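Local coordinates for dihydrodipicolinate synthase (Bacillus anthracis, PDB 1XKY), which probably catalyses the condensation of pyruvate with aspartate semialdehyde in lysine biosynthesis, as a tetrameric TIM-barrel lyase, at residues 246-250 / 295-300; 15-21 / 213-219. The contacts are given in a common frame with arbitrary orientation. Residues are numbered along the deposited sequence.

Contact 1: residues 246-250 / 295-300; sequences LLVRV and VMQSIP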
ATOM      1  N   LEU A 246     -20.587   4.581 -18.132  1.00 16.28           N
ATOM      2  CA  LEU A 246     -20.053   3.952 -19.338  1.00 16.16           C
ATOM      3  C   LEU A 246     -18.540   4.147 -19.435  1.00 15.98           C
ATOM      4  O   LEU A 246     -17.809   3.199 -19.691  1.00 16.20           O
ATOM      5  CB  LEU A 246     -20.730   4.542 -20.582  1.00 16.30           C
ATOM      6  CG  LEU A 246     -20.274   4.009 -21.949  1.00 16.38           C
ATOM      7  CD1 LEU A 246     -20.590   2.538 -22.073  1.00 16.17           C
ATOM      8  CD2 LEU A 246     -20.931   4.796 -23.075  1.00 17.56           C
ATOM      9  N   LEU A 247     -18.083   5.379 -19.232  1.00 15.91           N
ATOM     10  CA  LEU A 247     -16.664   5.712 -19.320  1.00 16.20           C
ATOM     11  C   LEU A 247     -15.831   4.842 -18.373  1.00 16.61           C
ATOM     12  O   LEU A 247     -14.825   4.254 -18.783  1.00 16.52           O
ATOM     13  CB  LEU A 247     -16.454   7.203 -19.026  1.00 16.20           C
ATOM     14  CG  LEU A 247     -15.023   7.762 -19.016  1.00 14.82           C
ATOM     15  CD1 LEU A 247     -14.274   7.415 -20.289  1.00 13.57           C
ATOM     16  CD2 LEU A 247     -15.086   9.264 -18.824  1.00 14.23           C
ATOM     17  N   VAL A 248     -16.284   4.729 -17.128  1.00 16.77           N
ATOM     18  CA  VAL A 248     -15.599   3.931 -16.101  1.00 17.41           C
ATOM     19  C   VAL A 248     -15.518   2.461 -16.510  1.00 17.74           C
ATOM     20  O   VAL A 248     -14.466   1.831 -16.401  1.00 18.00           O
ATOM     21  CB  VAL A 248     -16.313   4.042 -14.721  1.00 17.16           C
ATOM     22  CG1 VAL A 248     -15.740   3.037 -13.717  1.00 17.51           C
ATOM     23  CG2 VAL A 248     -16.204   5.459 -14.172  1.00 17.86           C
ATOM     24  N   ARG A 249     -16.638   1.938 -16.986  1.00 18.44           N
ATOM     25  CA  ARG A 249     -16.747   0.549 -17.420  1.00 18.99           C
ATOM     26  C   ARG A 249     -15.806   0.278 -18.593  1.00 18.26           C
ATOM     27  O   ARG A 249     -15.006  -0.665 -18.569  1.00 17.19           O
ATOM     28  CB  ARG A 249     -18.192   0.280 -17.838  1.00 19.74           C
ATOM     29  CG  ARG A 249     -18.594  -1.161 -17.868  1.00 22.86           C
ATOM     30  CD  ARG A 249     -20.097  -1.285 -17.625  1.00 26.39           C
ATOM     31  NE  ARG A 249     -20.886  -0.545 -18.610  1.00 29.55           N
ATOM     32  CZ  ARG A 249     -21.072  -0.944 -19.866  1.00 31.09           C
ATOM     33  NH1 ARG A 249     -20.510  -2.061 -20.313  1.00 32.56           N
ATOM     34  NH2 ARG A 249     -21.814  -0.217 -20.689  1.00 32.74           N
ATOM     35  N   VAL A 250     -15.907   1.116 -19.620  1.00 17.74           N
ATOM     36  CA  VAL A 250     -15.068   0.977 -20.808  1.00 17.48           C
ATOM     37  C   VAL A 250     -13.580   1.104 -20.458  1.00 17.30           C
ATOM     38  O   VAL A 250     -12.748   0.299 -20.909  1.00 16.69           O
ATOM     39  CB  VAL A 250     -15.484   1.994 -21.900  1.00 17.65           C
ATOM     40  CG1 VAL A 250     -14.435   2.087 -23.023  1.00 17.30           C
ATOM     41  CG2 VAL A 250     -16.855   1.610 -22.460  1.00 17.27           C
ATOM     42  N   VAL A 295     -17.167  -6.392 -23.558  1.00 23.74           N
ATOM     43  CA  VAL A 295     -17.381  -5.040 -23.035  1.00 23.91           C
ATOM     44  C   VAL A 295     -17.612  -4.060 -24.194  1.00 24.09           C
ATOM     45  O   VAL A 295     -18.568  -3.283 -24.176  1.00 23.96           O
ATOM     46  CB  VAL A 295     -16.219  -4.548 -22.132  1.00 23.93           C
ATOM     47  CG1 VAL A 295     -16.533  -3.159 -21.568  1.00 24.21           C
ATOM     48  CG2 VAL A 295     -15.972  -5.529 -20.995  1.00 23.88           C
ATOM     49  N   MET A 296     -16.760  -4.124 -25.213  1.00 24.32           N
ATOM     50  CA  MET A 296     -16.903  -3.264 -26.393  1.00 24.64           C
ATOM     51  C   MET A 296     -18.280  -3.401 -27.045  1.00 25.05           C
ATOM     52  O   MET A 296     -18.874  -2.405 -27.484  1.00 24.63           O
ATOM     53  CB  MET A 296     -15.812  -3.579 -27.425  1.00 24.78           C
ATOM     54  CG  MET A 296     -14.399  -3.156 -27.010  1.00 24.59           C
ATOM     55  SD  MET A 296     -14.251  -1.413 -26.529  1.00 24.17           S
ATOM     56  CE  MET A 296     -14.659  -0.552 -28.057  1.00 26.10           C
ATOM     57  N   GLN A 297     -18.782  -4.635 -27.105  1.00 25.69           N
ATOM     58  CA  GLN A 297     -20.097  -4.918 -27.693  1.00 26.21           C
ATOM     59  C   GLN A 297     -21.264  -4.384 -26.853  1.00 25.92           C
ATOM     60  O   GLN A 297     -22.361  -4.192 -27.375  1.00 25.55           O
ATOM     61  CB  GLN A 297     -20.255  -6.422 -27.973  1.00 26.57           C
ATOM     62  CG  GLN A 297     -19.461  -6.859 -29.199  1.00 28.73           C
ATOM     63  CD  GLN A 297     -19.458  -8.368 -29.465  1.00 31.64           C
ATOM     64  OE1 GLN A 297     -18.958  -8.809 -30.504  1.00 33.98           O
ATOM     65  NE2 GLN A 297     -20.005  -9.160 -28.537  1.00 33.72           N
ATOM     66  N   SER A 298     -21.023  -4.124 -25.569  1.00 25.79           N
ATOM     67  CA  SER A 298     -22.032  -3.516 -24.695  1.00 25.97           C
ATOM     68  C   SER A 298     -22.113  -1.977 -24.778  1.00 25.88           C
ATOM     69  O   SER A 298     -22.972  -1.382 -24.132  1.00 25.79           O
ATOM     70  CB  SER A 298     -21.800  -3.930 -23.242  1.00 26.01           C
ATOM     71  OG  SER A 298     -20.626  -3.346 -22.719  1.00 27.03           O
ATOM     72  N   ILE A 299     -21.235  -1.340 -25.558  1.00 25.55           N
ATOM     73  CA  ILE A 299     -21.317   0.112 -25.784  1.00 25.62           C
ATOM     74  C   ILE A 299     -22.538   0.401 -26.662  1.00 26.05           C
ATOM     75  O   ILE A 299     -22.666  -0.179 -27.740  1.00 25.43           O
ATOM     76  CB  ILE A 299     -20.074   0.668 -26.519  1.00 25.32           C
ATOM     77  CG1 ILE A 299     -18.794   0.424 -25.708  1.00 24.60           C
ATOM     78  CG2 ILE A 299     -20.240   2.174 -26.808  1.00 25.23           C
ATOM     79  CD1 ILE A 299     -17.528   0.761 -26.477  1.00 23.62           C
ATOM     80  N   PRO A 300     -23.442   1.289 -26.214  1.00 27.01           N
ATOM     81  CA  PRO A 300     -24.618   1.560 -27.052  1.00 27.60           C
ATOM     82  C   PRO A 300     -24.263   2.160 -28.410  1.00 28.31           C
ATOM     83  O   PRO A 300     -23.401   3.035 -28.480  1.00 27.84           O
ATOM     84  CB  PRO A 300     -25.422   2.568 -26.219  1.00 27.55           C
ATOM     85  CG  PRO A 300     -24.933   2.405 -24.833  1.00 27.58           C
ATOM     86  CD  PRO A 300     -23.481   2.070 -24.964  1.00 26.99           C
TER
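A helical turn, 246-250, lies beside the C-terminal end of helix 286-297 and its tail. A single layer of side chains separates the two backbones: the CA atoms of Val250 and Val295 are 6.8 Å apart, those of Leu246 and Ile299 7.6 Å. Leu246 and Val250, one helical turn apart, supply the apolar part of their helix. Val250 CG2 meets Ile299 CG1 at 4.0 Å, and Leu246 CD1 touches Pro300 CD at 4.1 Å; branched or ring-shaped residues fill such a seam without polar groups to satisfy. At the partly exposed margin the long Arg249 reaches across, and its NH1 donates to Ser298 OG at 2.7 Å. That hydroxyl donates to Val295 O at 2.5 Å, so one small group accepts the guanidinium N-H and ties the tail to the last helical turn. Leu247 packs on helix 218-234, Arg249 also on Glu186 of a second subunit. This is peripheral packing of the C-terminal helical region outside the TIM barrel, as in this family.

Contact 2: residues 15-21 / 213-219; sequences TIATAMV and IVSVASH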
ATOM      1  N   THR A  15     -10.687  20.115 -23.655  1.00 17.02           N
ATOM      2  CA  THR A  15     -11.195  19.243 -22.590  1.00 16.96           C
ATOM      3  C   THR A  15     -10.806  17.775 -22.749  1.00 16.78           C
ATOM      4  O   THR A  15     -10.801  17.040 -21.769  1.00 17.33           O
ATOM      5  CB  THR A  15     -12.737  19.317 -22.493  1.00 17.17           C
ATOM      6  OG1 THR A  15     -13.304  19.198 -23.807  1.00 17.06           O
ATOM      7  CG2 THR A  15     -13.175  20.626 -21.869  1.00 17.33           C
ATOM      8  N   ILE A  16     -10.520  17.335 -23.974  1.00 16.55           N
ATOM      9  CA  ILE A  16     -10.117  15.941 -24.219  1.00 16.20           C
ATOM     10  C   ILE A  16      -8.837  15.838 -25.055  1.00 15.96           C
ATOM     11  O   ILE A  16      -8.888  15.717 -26.281  1.00 15.68           O
ATOM     12  CB  ILE A  16     -11.223  15.122 -24.915  1.00 16.25           C
ATOM     13  CG1 ILE A  16     -12.561  15.266 -24.167  1.00 15.84           C
ATOM     14  CG2 ILE A  16     -10.803  13.638 -24.993  1.00 16.78           C
ATOM     15  CD1 ILE A  16     -13.726  14.561 -24.815  1.00 15.57           C
ATOM     16  N   ALA A  17      -7.691  15.885 -24.383  1.00 15.39           N
ATOM     17  CA  ALA A  17      -6.433  15.504 -25.017  1.00 14.90           C
ATOM     18  C   ALA A  17      -6.385  13.986 -25.074  1.00 14.86           C
ATOM     19  O   ALA A  17      -6.890  13.307 -24.179  1.00 15.15           O
ATOM     20  CB  ALA A  17      -5.238  16.064 -24.255  1.00 14.70           C
ATOM     21  N   THR A  18      -5.821  13.445 -26.146  1.00 14.12           N
ATOM     22  CA  THR A  18      -5.766  12.014 -26.314  1.00 13.72           C
ATOM     23  C   THR A  18      -4.325  11.551 -26.347  1.00 13.78           C
ATOM     24  O   THR A  18      -3.500  12.093 -27.106  1.00 13.63           O
ATOM     25  CB  THR A  18      -6.525  11.550 -27.576  1.00 13.64           C
ATOM     26  OG1 THR A  18      -7.914  11.862 -27.423  1.00 14.28           O
ATOM     27  CG2 THR A  18      -6.369  10.053 -27.792  1.00 13.68           C
ATOM     28  N   ALA A  19      -4.044  10.571 -25.481  1.00 13.60           N
ATOM     29  CA  ALA A  19      -2.761   9.880 -25.407  1.00 13.83           C
ATOM     30  C   ALA A  19      -2.715   8.827 -26.499  1.00 13.79           C
ATOM     31  O   ALA A  19      -3.042   7.661 -26.277  1.00 13.62           O
ATOM     32  CB  ALA A  19      -2.582   9.231 -24.034  1.00 14.04           C
ATOM     33  N   MET A  20      -2.287   9.251 -27.680  1.00 13.89           N
ATOM     34  CA  MET A  20      -2.450   8.456 -28.888  1.00 13.70           C
ATOM     35  C   MET A  20      -1.523   7.250 -28.945  1.00 13.45           C
ATOM     36  O   MET A  20      -0.328   7.362 -28.689  1.00 13.25           O
ATOM     37  CB  MET A  20      -2.206   9.327 -30.119  1.00 13.74           C
ATOM     38  CG  MET A  20      -2.721   8.728 -31.388  1.00 14.80           C
ATOM     39  SD  MET A  20      -2.348   9.754 -32.812  1.00 19.12           S
ATOM     40  CE  MET A  20      -0.571   9.633 -32.886  1.00 17.99           C
ATOM     41  N   VAL A  21      -2.086   6.103 -29.314  1.00 13.39           N
ATOM     42  CA  VAL A  21      -1.296   4.922 -29.634  1.00 13.61           C
ATOM     43  C   VAL A  21      -0.432   5.161 -30.877  1.00 13.79           C
ATOM     44  O   VAL A  21      -0.720   6.029 -31.704  1.00 13.30           O
ATOM     45  CB  VAL A  21      -2.186   3.644 -29.832  1.00 13.63           C
ATOM     46  CG1 VAL A  21      -2.980   3.352 -28.574  1.00 12.76           C
ATOM     47  CG2 VAL A  21      -3.119   3.782 -31.052  1.00 13.42           C
ATOM     48  N   ILE A 213      -9.369  16.090 -19.351  1.00 15.33           N
ATOM     49  CA  ILE A 213      -8.810  14.746 -19.270  1.00 14.92           C
ATOM     50  C   ILE A 213      -7.783  14.569 -20.371  1.00 14.66           C
ATOM     51  O   ILE A 213      -7.999  14.994 -21.492  1.00 15.09           O
ATOM     52  CB  ILE A 213      -9.917  13.654 -19.411  1.00 14.81           C
ATOM     53  CG1 ILE A 213      -9.302  12.248 -19.491  1.00 14.50           C
ATOM     54  CG2 ILE A 213     -10.768  13.914 -20.642  1.00 14.48           C
ATOM     55  CD1 ILE A 213      -8.757  11.693 -18.213  1.00 13.78           C
ATOM     56  N   VAL A 214      -6.670  13.946 -20.026  1.00 14.54           N
ATOM     57  CA  VAL A 214      -5.812  13.302 -20.995  1.00 14.52           C
ATOM     58  C   VAL A 214      -6.109  11.798 -21.075  1.00 14.62           C
ATOM     59  O   VAL A 214      -5.857  11.070 -20.141  1.00 13.93           O
ATOM     60  CB  VAL A 214      -4.329  13.587 -20.706  1.00 14.77           C
ATOM     61  CG1 VAL A 214      -3.418  12.978 -21.764  1.00 14.99           C
ATOM     62  CG2 VAL A 214      -4.096  15.076 -20.548  1.00 16.20           C
ATOM     63  N   SER A 215      -6.692  11.379 -22.196  1.00 14.28           N
ATOM     64  CA  SER A 215      -7.564  10.212 -22.253  1.00 14.34           C
ATOM     65  C   SER A 215      -6.937   9.063 -23.034  1.00 14.04           C
ATOM     66  O   SER A 215      -6.207   9.275 -23.976  1.00 14.36           O
ATOM     67  CB  SER A 215      -8.924  10.567 -22.868  1.00 14.12           C
ATOM     68  OG  SER A 215      -9.778   9.462 -22.974  1.00 14.16           O
ATOM     69  N   VAL A 216      -7.265   7.852 -22.621  1.00 13.98           N
ATOM     70  CA  VAL A 216      -7.091   6.673 -23.438  1.00 13.70           C
ATOM     71  C   VAL A 216      -8.404   6.189 -24.066  1.00 13.38           C
ATOM     72  O   VAL A 216      -8.441   5.828 -25.222  1.00 13.41           O
ATOM     73  CB  VAL A 216      -6.412   5.552 -22.628  1.00 13.77           C
ATOM     74  CG1 VAL A 216      -6.459   4.245 -23.341  1.00 13.82           C
ATOM     75  CG2 VAL A 216      -4.990   5.943 -22.290  1.00 14.14           C
ATOM     76  N   ALA A 217      -9.465   6.204 -23.277  1.00 13.32           N
ATOM     77  CA  ALA A 217     -10.806   5.774 -23.722  1.00 13.17           C
ATOM     78  C   ALA A 217     -11.366   6.556 -24.908  1.00 13.25           C
ATOM     79  O   ALA A 217     -12.195   6.043 -25.659  1.00 13.23           O
ATOM     80  CB  ALA A 217     -11.789   5.837 -22.563  1.00 13.22           C
ATOM     81  N   SER A 218     -10.923   7.800 -25.055  1.00 13.69           N
ATOM     82  CA  SER A 218     -11.288   8.645 -26.189  1.00 14.12           C
ATOM     83  C   SER A 218     -10.978   8.018 -27.557  1.00 14.08           C
ATOM     84  O   SER A 218     -11.538   8.440 -28.555  1.00 14.43           O
ATOM     85  CB  SER A 218     -10.562   9.983 -26.075  1.00 13.94           C
ATOM     86  OG  SER A 218      -9.168   9.759 -26.056  1.00 15.25           O
ATOM     87  N   HIS A 219     -10.071   7.038 -27.605  1.00 14.60           N
ATOM     88  CA  HIS A 219      -9.860   6.246 -28.824  1.00 14.50           C
ATOM     89  C   HIS A 219     -11.127   5.514 -29.292  1.00 14.99           C
ATOM     90  O   HIS A 219     -11.280   5.274 -30.484  1.00 15.53           O
ATOM     91  CB  HIS A 219      -8.767   5.192 -28.630  1.00 14.53           C
ATOM     92  CG  HIS A 219      -7.378   5.743 -28.544  1.00 13.85           C
ATOM     93  ND1 HIS A 219      -6.578   5.904 -29.653  1.00 15.24           N
ATOM     94  CD2 HIS A 219      -6.619   6.098 -27.479  1.00 11.84           C
ATOM     95  CE1 HIS A 219      -5.398   6.367 -29.278  1.00 13.24           C
ATOM     96  NE2 HIS A 219      -5.396   6.491 -27.963  1.00 13.02           N
TER
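Strands 16-19 and 213-215 run parallel, first beside last, and their backbone bonds close the barrel. Ile213 N donates to Thr15 O (3.0 Å), Ser215 N to Ala17 O (2.8 Å) and Ala19 N to Ser215 O (2.9 Å); Ala17 N to Ile213 O (3.0 Å) is weak, bent to 130°. Strand 49-52 bonds the other edge of strand 16-19, through Thr18 among others. Small Ala17 fits where the backbones come closest, its CB 4.0 Å from Val214 CG2. On the opposite face, Ile16 and Ile213 pack against Met225 of helix 218-234, whereas Thr18 OG1 shares a hydrogen bond with Ser218 OG (2.8 Å) and another with Thr47. Ser215 OG accepts from Ser218 N (2.9 Å), capping the helix start, and also bonds Asp199, whose carboxylate holds Val216 N and Ala217 N too. Beyond the strand, His219 NE2 donates almost linearly to Ala19 O (3.1 Å), while Thr18 CG2 makes a CH-pi contact over the imidazole, 4.0 Å from its centroid. Because NE2 is the donor, it carries a proton. Short hydroxyl side chains and one imidazole thus satisfy buried polar groups where the eighth strand turns into its helix, binding that turn to the first strand.

Contact 2 lies in the buried barrel wall, its centre about 6 Å from the chain centre, whereas the centre of contact 1, only partly buried, is about 20 Å out. Their chemistry follows: 15-21 and 213-219 are joined mainly by backbone hydrogen bonds and compact polar side chains, while 246-250 and 295-300 rely on apolar packing with a long charged side chain at the margin. They share no segment, yet helix 218-234, which starts in contact 2, is followed directly by helix 237-253, which carries 246-250. Their centres are about 16 Å apart, and Leu247 CD1 packs on Ala217 CB at 3.7 Å, so the turn after the last strand touches the C-terminal helical region.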